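Local coordinates for protein NADPH-dependent aldehyde reductase YqhD (Escherichia coli, PDB 4QGS) that reduces a broad range of short-chain aldehydes to the corresponding alcohols with NADPH, using one zinc ion per subunit, at residues D274-L284 with H292-L303; Y214-D225 with T310-Y318. All blocks are in the same frame, centred on the assembly; numbering follows the deposited sequence.

Contact 1: D274-L284 with H292-L303; sequences DWATHMLGHEL and HAQTLAIVLPAL. With ZN (zinc ion), chain B.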
loop_
_atom_site.group_PDB
_atom_site.type_symbol
_atom_site.label_atom_id
_atom_site.label_comp_id
_atom_site.label_asym_id
_atom_site.label_seq_id
_atom_site.Cartn_x
_atom_site.Cartn_y
_atom_site.Cartn_z
ATOM N N ASP A 274 -12.929 4.947 5.097
ATOM C CA ASP A 274 -13.641 5.284 3.875
ATOM C C ASP A 274 -13.320 4.243 2.798
ATOM O O ASP A 274 -14.046 3.263 2.637
ATOM C CB ASP A 274 -13.248 6.706 3.454
ATOM C CG ASP A 274 -13.998 7.200 2.217
ATOM O OD1 ASP A 274 -14.657 6.393 1.548
ATOM O OD2 ASP A 274 -13.897 8.410 1.927
ATOM N N TRP A 275 -12.215 4.482 2.087
ATOM C CA TRP A 275 -11.660 3.637 1.019
ATOM C C TRP A 275 -12.404 3.764 -0.297
ATOM O O TRP A 275 -12.067 3.070 -1.246
ATOM C CB TRP A 275 -11.582 2.164 1.437
ATOM C CG TRP A 275 -10.672 2.015 2.624
ATOM C CD1 TRP A 275 -11.040 1.715 3.905
ATOM C CD2 TRP A 275 -9.260 2.238 2.650
ATOM N NE1 TRP A 275 -9.932 1.712 4.726
ATOM C CE2 TRP A 275 -8.828 2.032 3.977
ATOM C CE3 TRP A 275 -8.310 2.578 1.676
ATOM C CZ2 TRP A 275 -7.497 2.156 4.356
ATOM C CZ3 TRP A 275 -6.992 2.706 2.053
ATOM C CH2 TRP A 275 -6.595 2.487 3.382
ATOM N N ALA A 276 -13.389 4.656 -0.358
ATOM C CA ALA A 276 -14.116 4.849 -1.619
ATOM C C ALA A 276 -13.205 5.427 -2.698
ATOM O O ALA A 276 -13.354 5.100 -3.883
ATOM C CB ALA A 276 -15.324 5.747 -1.414
ATOM N N THR A 277 -12.271 6.288 -2.298
ATOM C CA THR A 277 -11.302 6.840 -3.263
ATOM C C THR A 277 -10.479 5.713 -3.888
ATOM O O THR A 277 -10.296 5.670 -5.114
ATOM C CB THR A 277 -10.376 7.883 -2.604
ATOM O OG1 THR A 277 -11.145 9.049 -2.263
ATOM C CG2 THR A 277 -9.221 8.297 -3.555
ATOM N N HIS A 278 -10.012 4.781 -3.058
ATOM C CA HIS A 278 -9.334 3.588 -3.559
ATOM C C HIS A 278 -10.221 2.739 -4.482
ATOM O O HIS A 278 -9.763 2.314 -5.541
ATOM C CB HIS A 278 -8.799 2.726 -2.393
ATOM C CG HIS A 278 -7.369 3.018 -2.044
ATOM N ND1 HIS A 278 -6.980 4.163 -1.380
ATOM C CD2 HIS A 278 -6.223 2.337 -2.309
ATOM C CE1 HIS A 278 -5.663 4.170 -1.243
ATOM N NE2 HIS A 278 -5.180 3.067 -1.794
ATOM N N MET A 279 -11.478 2.497 -4.101
ATOM C CA MET A 279 -12.336 1.635 -4.908
ATOM C C MET A 279 -12.628 2.258 -6.273
ATOM O O MET A 279 -12.590 1.559 -7.300
ATOM C CB MET A 279 -13.642 1.331 -4.165
ATOM C CG MET A 279 -13.425 0.537 -2.869
ATOM S SD MET A 279 -12.537 -1.018 -3.112
ATOM C CE MET A 279 -10.901 -0.567 -2.557
ATOM N N LEU A 280 -12.894 3.565 -6.291
ATOM C CA LEU A 280 -13.134 4.280 -7.556
ATOM C C LEU A 280 -11.864 4.339 -8.389
ATOM O O LEU A 280 -11.882 4.138 -9.605
ATOM C CB LEU A 280 -13.642 5.702 -7.299
ATOM C CG LEU A 280 -15.075 5.859 -6.758
ATOM C CD1 LEU A 280 -15.475 7.331 -6.723
ATOM C CD2 LEU A 280 -16.037 5.080 -7.603
ATOM N N GLY A 281 -10.751 4.614 -7.719
ATOM C CA GLY A 281 -9.468 4.660 -8.388
ATOM C C GLY A 281 -9.091 3.345 -9.043
ATOM O O GLY A 281 -8.506 3.338 -10.142
ATOM N N HIS A 282 -9.417 2.237 -8.385
ATOM C CA HIS A 282 -9.057 0.910 -8.877
ATOM C C HIS A 282 -9.644 0.632 -10.266
ATOM O O HIS A 282 -9.019 -0.037 -11.077
ATOM C CB HIS A 282 -9.517 -0.178 -7.900
ATOM C CG HIS A 282 -8.651 -0.316 -6.680
ATOM N ND1 HIS A 282 -8.967 -1.168 -5.643
ATOM C CD2 HIS A 282 -7.487 0.285 -6.328
ATOM C CE1 HIS A 282 -8.038 -1.087 -4.707
ATOM N NE2 HIS A 282 -7.129 -0.212 -5.096
ATOM N N GLU A 283 -10.852 1.126 -10.528
ATOM C CA GLU A 283 -11.465 0.934 -11.846
ATOM C C GLU A 283 -10.742 1.723 -12.938
ATOM O O GLU A 283 -10.709 1.286 -14.090
ATOM C CB GLU A 283 -12.949 1.317 -11.822
ATOM C CG GLU A 283 -13.779 0.562 -10.791
ATOM C CD GLU A 283 -13.791 -0.948 -10.961
ATOM O OE1 GLU A 283 -13.333 -1.483 -11.988
ATOM O OE2 GLU A 283 -14.289 -1.624 -10.039
ATOM N N LEU A 284 -10.153 2.871 -12.587
ATOM C CA LEU A 284 -9.349 3.635 -13.552
ATOM C C LEU A 284 -8.065 2.887 -13.929
ATOM O O LEU A 284 -7.639 2.908 -15.085
ATOM C CB LEU A 284 -9.010 5.031 -13.003
ATOM C CG LEU A 284 -10.239 5.946 -12.802
ATOM C CD1 LEU A 284 -9.838 7.239 -12.095
ATOM C CD2 LEU A 284 -10.887 6.281 -14.170
ATOM N N HIS A 292 -1.571 3.360 -9.822
ATOM C CA HIS A 292 -2.419 3.399 -8.617
ATOM C C HIS A 292 -2.542 4.809 -8.047
ATOM O O HIS A 292 -3.657 5.329 -7.875
ATOM C CB HIS A 292 -1.856 2.443 -7.558
ATOM C CG HIS A 292 -2.614 2.436 -6.256
ATOM N ND1 HIS A 292 -3.971 2.224 -6.183
ATOM C CD2 HIS A 292 -2.181 2.593 -4.981
ATOM C CE1 HIS A 292 -4.350 2.261 -4.910
ATOM N NE2 HIS A 292 -3.282 2.483 -4.164
ATOM N N ALA A 293 -1.409 5.444 -7.783
ATOM C CA ALA A 293 -1.422 6.751 -7.129
ATOM C C ALA A 293 -2.028 7.845 -7.998
ATOM O O ALA A 293 -2.627 8.785 -7.475
ATOM C CB ALA A 293 -0.011 7.149 -6.712
ATOM N N GLN A 294 -1.866 7.734 -9.321
ATOM C CA GLN A 294 -2.490 8.704 -10.224
ATOM C C GLN A 294 -4.005 8.643 -10.093
ATOM O O GLN A 294 -4.676 9.678 -10.069
ATOM C CB GLN A 294 -2.071 8.445 -11.686
ATOM C CG GLN A 294 -0.597 8.674 -11.930
ATOM C CD GLN A 294 -0.140 8.165 -13.298
ATOM O OE1 GLN A 294 -0.808 7.336 -13.927
ATOM N NE2 GLN A 294 1.014 8.650 -13.753
ATOM N N THR A 295 -4.551 7.439 -9.979
ATOM C CA THR A 295 -6.007 7.325 -9.871
ATOM C C THR A 295 -6.498 7.936 -8.555
ATOM O O THR A 295 -7.601 8.492 -8.499
ATOM C CB THR A 295 -6.491 5.870 -9.967
ATOM O OG1 THR A 295 -6.147 5.158 -8.768
ATOM C CG2 THR A 295 -5.872 5.183 -11.207
ATOM N N LEU A 296 -5.686 7.838 -7.502
ATOM C CA LEU A 296 -6.066 8.418 -6.210
ATOM C C LEU A 296 -6.029 9.942 -6.238
ATOM O O LEU A 296 -6.886 10.606 -5.644
ATOM C CB LEU A 296 -5.146 7.898 -5.083
ATOM C CG LEU A 296 -5.024 6.378 -4.946
ATOM C CD1 LEU A 296 -4.041 6.008 -3.803
ATOM C CD2 LEU A 296 -6.370 5.697 -4.735
ATOM N N ALA A 297 -5.023 10.497 -6.903
ATOM C CA ALA A 297 -4.870 11.941 -6.990
ATOM C C ALA A 297 -6.025 12.546 -7.780
ATOM O O ALA A 297 -6.467 13.661 -7.500
ATOM C CB ALA A 297 -3.546 12.297 -7.635
ATOM N N ILE A 298 -6.517 11.800 -8.763
ATOM C CA ILE A 298 -7.670 12.246 -9.525
ATOM C C ILE A 298 -8.952 12.197 -8.681
ATOM O O ILE A 298 -9.689 13.182 -8.584
ATOM C CB ILE A 298 -7.881 11.381 -10.801
ATOM C CG1 ILE A 298 -6.725 11.574 -11.799
ATOM C CG2 ILE A 298 -9.226 11.699 -11.465
ATOM C CD1 ILE A 298 -6.643 10.467 -12.806
ATOM N N VAL A 299 -9.216 11.049 -8.068
ATOM C CA VAL A 299 -10.505 10.848 -7.401
ATOM C C VAL A 299 -10.638 11.620 -6.086
ATOM O O VAL A 299 -11.703 12.188 -5.815
ATOM C CB VAL A 299 -10.760 9.356 -7.150
ATOM C CG1 VAL A 299 -12.009 9.135 -6.285
ATOM C CG2 VAL A 299 -10.905 8.638 -8.505
ATOM N N LEU A 300 -9.587 11.645 -5.269
ATOM C CA LEU A 300 -9.722 12.210 -3.911
ATOM C C LEU A 300 -10.337 13.617 -3.867
ATOM O O LEU A 300 -11.310 13.826 -3.132
ATOM C CB LEU A 300 -8.364 12.238 -3.193
ATOM C CG LEU A 300 -8.482 12.641 -1.713
ATOM C CD1 LEU A 300 -9.085 11.523 -0.888
ATOM C CD2 LEU A 300 -7.110 13.021 -1.186
ATOM N N PRO A 301 -9.773 14.591 -4.607
ATOM C CA PRO A 301 -10.337 15.930 -4.407
ATOM C C PRO A 301 -11.769 16.028 -4.931
ATOM O O PRO A 301 -12.569 16.749 -4.340
ATOM C CB PRO A 301 -9.382 16.842 -5.171
ATOM C CG PRO A 301 -8.708 15.941 -6.191
ATOM C CD PRO A 301 -8.618 14.605 -5.533
ATOM N N ALA A 302 -12.095 15.305 -6.004
ATOM C CA ALA A 302 -13.472 15.288 -6.490
ATOM C C ALA A 302 -14.400 14.636 -5.466
ATOM O O ALA A 302 -15.523 15.104 -5.233
ATOM C CB ALA A 302 -13.562 14.559 -7.839
ATOM N N LEU A 303 -13.928 13.559 -4.841
ATOM C CA LEU A 303 -14.740 12.849 -3.851
ATOM C C LEU A 303 -14.977 13.724 -2.624
ATOM O O LEU A 303 -16.091 13.754 -2.074
ATOM C CB LEU A 303 -14.069 11.523 -3.458
ATOM C CG LEU A 303 -14.898 10.638 -2.515
ATOM C CD1 LEU A 303 -14.756 9.146 -2.837
ATOM C CD2 LEU A 303 -14.522 10.906 -1.063
HETATM ZN ZN ZN B . -3.136 2.449 -2.072
HETATM O O HOH W 1 -3.754 0.448 -2.000
HETATM O O HOH W 2 -1.330 1.279 -2.044
#
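Helices 276-284 and 292-303 cross at 122° with their axes 8.3 Å apart, and Gly281 meets Thr295 at the tightest point, CA to CA 4.6 Å. This helical pair of the iron-containing alcohol dehydrogenase C-terminal region carries two of the four protein ligands of the catalytic zinc; Asp205 and His209 of helix 196-211 supply the others. The packing is knobs-into-holes: Thr277 sits among Leu296, Val299, Leu300 and Leu303, and Val299 fills the hole between Thr277, Leu280, Gly281 and Leu284. With no side chain at Gly281, Thr295 can lie directly on the helix backbone, its OG1 turned back to His292 O (2.7 Å) on a lone pair in the carbonyl plane. At the metal end the imidazoles of His278 and His292 stand obliquely, planes 59° apart, each giving NE2 to the zinc. Glu212 takes the other nitrogen of His278, ND1, in a second-shell hydrogen bond that would fix the ring's rotation. The same ring is sandwiched, with Trp275 CZ3 near the rim of one face and Leu296 CD2 over the centre of the other, 3.8 Å from the ring centroid.

Contact 2: Y214-D225 with T310-Y318; sequences YVTKPVDAKIQD and TKRAKLLQY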
loop_
_atom_site.group_PDB
_atom_site.type_symbol
_atom_site.label_atom_id
_atom_site.label_comp_id
_atom_site.label_asym_id
_atom_site.label_seq_id
_atom_site.Cartn_x
_atom_site.Cartn_y
_atom_site.Cartn_z
ATOM N N TYR A 214 -8.914 9.010 8.122
ATOM C CA TYR A 214 -8.882 10.202 8.962
ATOM C C TYR A 214 -9.886 11.265 8.505
ATOM O O TYR A 214 -10.573 11.861 9.330
ATOM C CB TYR A 214 -7.454 10.781 9.005
ATOM C CG TYR A 214 -7.362 12.198 9.528
ATOM C CD1 TYR A 214 -7.586 12.485 10.879
ATOM C CD2 TYR A 214 -7.062 13.256 8.675
ATOM C CE1 TYR A 214 -7.508 13.786 11.350
ATOM C CE2 TYR A 214 -6.980 14.562 9.136
ATOM C CZ TYR A 214 -7.219 14.814 10.483
ATOM O OH TYR A 214 -7.143 16.102 10.947
ATOM N N VAL A 215 -9.991 11.512 7.203
ATOM C CA VAL A 215 -10.939 12.517 6.748
ATOM C C VAL A 215 -12.275 11.811 6.538
ATOM O O VAL A 215 -12.672 11.464 5.421
ATOM C CB VAL A 215 -10.466 13.238 5.479
ATOM C CG1 VAL A 215 -11.441 14.350 5.120
ATOM C CG2 VAL A 215 -9.077 13.812 5.730
ATOM N N THR A 216 -12.953 11.582 7.656
ATOM C CA THR A 216 -14.138 10.747 7.678
ATOM C C THR A 216 -15.216 11.380 8.561
ATOM O O THR A 216 -15.926 12.284 8.128
ATOM C CB THR A 216 -13.808 9.329 8.185
ATOM O OG1 THR A 216 -13.143 9.421 9.451
ATOM C CG2 THR A 216 -12.893 8.604 7.201
ATOM N N LYS A 217 -15.313 10.901 9.799
ATOM C CA LYS A 217 -16.293 11.410 10.764
ATOM C C LYS A 217 -15.629 11.555 12.120
ATOM O O LYS A 217 -14.848 10.693 12.505
ATOM C CB LYS A 217 -17.499 10.468 10.888
ATOM C CG LYS A 217 -18.467 10.515 9.734
ATOM C CD LYS A 217 -19.551 9.450 9.880
ATOM C CE LYS A 217 -18.955 8.064 10.094
ATOM N NZ LYS A 217 -20.003 7.012 10.171
ATOM N N PRO A 218 -15.962 12.622 12.865
ATOM C CA PRO A 218 -15.336 12.791 14.181
ATOM C C PRO A 218 -15.870 11.792 15.202
ATOM O O PRO A 218 -17.083 11.657 15.369
ATOM C CB PRO A 218 -15.702 14.227 14.558
ATOM C CG PRO A 218 -16.999 14.473 13.856
ATOM C CD PRO A 218 -16.911 13.707 12.559
ATOM N N VAL A 219 -14.968 11.066 15.854
ATOM C CA VAL A 219 -15.354 10.124 16.898
ATOM C C VAL A 219 -14.526 10.350 18.160
ATOM O O VAL A 219 -14.476 9.499 19.037
ATOM C CB VAL A 219 -15.206 8.650 16.448
ATOM C CG1 VAL A 219 -16.158 8.340 15.298
ATOM C CG2 VAL A 219 -13.761 8.327 16.061
ATOM N N ASP A 220 -13.886 11.515 18.243
ATOM C CA ASP A 220 -13.027 11.898 19.376
ATOM C C ASP A 220 -11.959 10.846 19.684
ATOM O O ASP A 220 -11.699 10.521 20.851
ATOM C CB ASP A 220 -13.867 12.167 20.640
ATOM C CG ASP A 220 -13.101 12.951 21.700
ATOM O OD1 ASP A 220 -12.054 13.548 21.363
ATOM O OD2 ASP A 220 -13.544 12.983 22.876
ATOM N N ALA A 221 -11.355 10.306 18.633
ATOM C CA ALA A 221 -10.195 9.437 18.763
ATOM C C ALA A 221 -8.946 10.304 18.624
ATOM O O ALA A 221 -8.376 10.414 17.537
ATOM C CB ALA A 221 -10.223 8.348 17.715
ATOM N N LYS A 222 -8.543 10.948 19.716
ATOM C CA LYS A 222 -7.529 11.998 19.644
ATOM C C LYS A 222 -6.156 11.504 19.207
ATOM O O LYS A 222 -5.477 12.182 18.431
ATOM C CB LYS A 222 -7.390 12.716 21.000
ATOM C CG LYS A 222 -8.593 13.599 21.352
ATOM C CD LYS A 222 -8.280 14.490 22.567
ATOM C CE LYS A 222 -9.398 15.479 22.859
ATOM N NZ LYS A 222 -10.689 14.831 23.224
ATOM N N ILE A 223 -5.727 10.349 19.709
ATOM C CA ILE A 223 -4.398 9.839 19.346
ATOM C C ILE A 223 -4.375 9.492 17.854
ATOM O O ILE A 223 -3.441 9.878 17.112
ATOM C CB ILE A 223 -4.013 8.608 20.186
ATOM C CG1 ILE A 223 -3.698 9.034 21.629
ATOM C CG2 ILE A 223 -2.832 7.865 19.562
ATOM C CD1 ILE A 223 -2.467 9.902 21.737
ATOM N N GLN A 224 -5.411 8.785 17.412
ATOM C CA GLN A 224 -5.527 8.425 15.993
ATOM C C GLN A 224 -5.510 9.651 15.094
ATOM O O GLN A 224 -4.822 9.657 14.052
ATOM C CB GLN A 224 -6.797 7.601 15.747
ATOM C CG GLN A 224 -6.767 6.217 16.381
ATOM C CD GLN A 224 -7.380 6.190 17.793
ATOM O OE1 GLN A 224 -7.217 7.128 18.579
ATOM N NE2 GLN A 224 -8.112 5.118 18.095
ATOM N N ASP A 225 -6.258 10.683 15.481
ATOM C CA ASP A 225 -6.264 11.943 14.744
ATOM C C ASP A 225 -4.894 12.615 14.741
ATOM O O ASP A 225 -4.408 13.027 13.684
ATOM C CB ASP A 225 -7.303 12.920 15.304
ATOM C CG ASP A 225 -8.734 12.567 14.905
ATOM O OD1 ASP A 225 -8.945 11.827 13.910
ATOM O OD2 ASP A 225 -9.662 13.057 15.591
ATOM N N THR A 310 -20.983 15.090 4.704
ATOM C CA THR A 310 -20.737 14.081 5.725
ATOM C C THR A 310 -19.318 14.184 6.274
ATOM O O THR A 310 -19.071 13.811 7.417
ATOM C CB THR A 310 -20.949 12.652 5.196
ATOM O OG1 THR A 310 -20.054 12.406 4.103
ATOM C CG2 THR A 310 -22.377 12.455 4.715
ATOM N N LYS A 311 -18.387 14.693 5.463
ATOM C CA LYS A 311 -16.997 14.800 5.906
ATOM C C LYS A 311 -16.665 16.173 6.470
ATOM O O LYS A 311 -15.502 16.491 6.706
ATOM C CB LYS A 311 -16.040 14.500 4.739
ATOM C CG LYS A 311 -16.071 13.064 4.264
ATOM C CD LYS A 311 -15.060 12.881 3.108
ATOM C CE LYS A 311 -15.069 11.458 2.589
ATOM N NZ LYS A 311 -14.616 10.470 3.614
ATOM N N ARG A 312 -17.688 16.994 6.682
ATOM C CA ARG A 312 -17.468 18.400 6.975
ATOM C C ARG A 312 -16.549 18.635 8.182
ATOM O O ARG A 312 -15.570 19.366 8.069
ATOM C CB ARG A 312 -18.815 19.101 7.184
ATOM C CG ARG A 312 -18.725 20.449 7.824
ATOM C CD ARG A 312 -20.096 20.839 8.343
ATOM N NE ARG A 312 -20.340 22.273 8.250
ATOM C CZ ARG A 312 -20.077 23.140 9.222
ATOM N NH1 ARG A 312 -19.549 22.732 10.375
ATOM N NH2 ARG A 312 -20.337 24.426 9.034
ATOM N N ALA A 313 -16.842 18.016 9.323
ATOM C CA ALA A 313 -16.050 18.243 10.524
ATOM C C ALA A 313 -14.582 17.855 10.350
ATOM O O ALA A 313 -13.696 18.608 10.739
ATOM C CB ALA A 313 -16.657 17.483 11.704
ATOM N N LYS A 314 -14.327 16.687 9.761
ATOM C CA LYS A 314 -12.940 16.252 9.607
ATOM C C LYS A 314 -12.239 17.011 8.480
ATOM O O LYS A 314 -11.030 17.177 8.531
ATOM C CB LYS A 314 -12.857 14.736 9.381
ATOM C CG LYS A 314 -13.336 13.885 10.593
ATOM C CD LYS A 314 -12.629 14.238 11.913
ATOM C CE LYS A 314 -11.127 13.867 11.941
ATOM N NZ LYS A 314 -10.887 12.399 12.065
ATOM N N LEU A 315 -12.973 17.477 7.472
ATOM C CA LEU A 315 -12.347 18.352 6.474
ATOM C C LEU A 315 -11.878 19.660 7.109
ATOM O O LEU A 315 -10.811 20.166 6.790
ATOM C CB LEU A 315 -13.316 18.633 5.322
ATOM C CG LEU A 315 -13.396 17.507 4.298
ATOM C CD1 LEU A 315 -14.668 17.646 3.448
ATOM C CD2 LEU A 315 -12.136 17.538 3.407
ATOM N N LEU A 316 -12.674 20.210 8.029
ATOM C CA LEU A 316 -12.274 21.435 8.708
ATOM C C LEU A 316 -11.117 21.193 9.677
ATOM O O LEU A 316 -10.231 22.040 9.837
ATOM C CB LEU A 316 -13.473 22.032 9.470
ATOM C CG LEU A 316 -14.577 22.577 8.567
ATOM C CD1 LEU A 316 -15.832 22.852 9.400
ATOM C CD2 LEU A 316 -14.116 23.834 7.875
ATOM N N GLN A 317 -11.124 20.036 10.328
ATOM C CA GLN A 317 -10.031 19.689 11.235
ATOM C C GLN A 317 -8.739 19.508 10.440
ATOM O O GLN A 317 -7.678 19.982 10.834
ATOM C CB GLN A 317 -10.351 18.420 12.041
ATOM C CG GLN A 317 -9.264 18.078 13.079
ATOM C CD GLN A 317 -9.697 17.003 14.065
ATOM O OE1 GLN A 317 -10.888 16.802 14.297
ATOM N NE2 GLN A 317 -8.726 16.300 14.644
ATOM N N TYR A 318 -8.852 18.820 9.310
ATOM C CA TYR A 318 -7.737 18.612 8.397
ATOM C C TYR A 318 -7.188 19.949 7.919
ATOM O O TYR A 318 -5.975 20.169 7.920
ATOM C CB TYR A 318 -8.213 17.734 7.230
ATOM C CG TYR A 318 -7.332 17.649 5.999
ATOM C CD1 TYR A 318 -6.190 16.862 5.994
ATOM C CD2 TYR A 318 -7.695 18.288 4.820
ATOM C CE1 TYR A 318 -5.396 16.743 4.849
ATOM C CE2 TYR A 318 -6.909 18.177 3.661
ATOM C CZ TYR A 318 -5.759 17.409 3.692
ATOM O OH TYR A 318 -4.977 17.289 2.564
HETATM O O HOH W 3 -16.537 14.735 9.348
HETATM O O HOH W 4 -18.354 11.140 6.641
HETATM O O HOH W 5 -12.386 10.126 13.055
HETATM O O HOH W 6 -9.281 14.784 17.550
HETATM O O HOH W 7 -12.014 14.508 15.111
#
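Lys314, projecting from the first turn of helix 312-318, reaches the irregular chain 214-221, where Val215 CA lies 5.1 Å from Lys314 CA. The charged and polar bonds centre on two lysines. Bends at chi2, chi3 and chi4 (-54°, -68° and -73°) curl Lys314 so that NZ meets three oxygens: Tyr214 O at 2.8 Å on an in-plane lone pair, Asp225 OD1 in a 2.7 Å salt bridge from above the carboxylate plane, and water 5, which continues to Lys217 O. An alanine in place of Lys314 would probably leave the buried Asp225 carboxylate without its balancing charge and Tyr214 O without this donor. Lys311 NZ grips the next carbonyl, Val215 O, at 2.8 Å, and also pairs with Glu381 and Asp274. Val215 centres an inverse gamma turn, closed by a weak bond from Thr216 N to Tyr214 O, and the two successive carbonyls go to different lysines. Waters bridge further polar atoms: water 3 links Thr216 O to Lys314 N, and water 7 donates to both Asp225 OD2 and Gln317 OE1. Apolar contacts close the sides. Val215 CG1 lies 3.7 Å from Leu315 CD2, and Pro218 CG rests on Ala313 CB. The Tyr214 ring passes between Lys314 and Tyr318, with CE2 3.9 Å from Tyr318 CB, while its OH bonds to Glu229, which also receives Gln317 NE2. The whole is a loop-to-helix junction within the all-helical C-terminal part of the iron-containing alcohol dehydrogenase fold, joining helix 222-244's first turn and preceding loop to the start of helix 312-323.

Contact 1 is nested inside the chain loop that contact 2 closes, and helices 292-306 and 312-323 follow each other directly. The centres of the two contacts lie about 19 Å apart, yet the contacts touch through Lys311 and Asp274: Lys311 NZ forms a salt bridge of 2.8 Å with Asp274 OD2, and Lys311 CE packs on Leu303 CD2 at 3.7 Å. Only contact 1 holds zinc ligands. Between nearest side-chain atoms, Lys311 remains about 11 Å from His278, and Tyr214 about 10 Å from His209. Contact 2 lies farther out, its centre about 22 Å from that of the chain against about 13 Å for contact 1, and is coupled to the metal-bearing helix pair through one buried ion pair and its flanking packing.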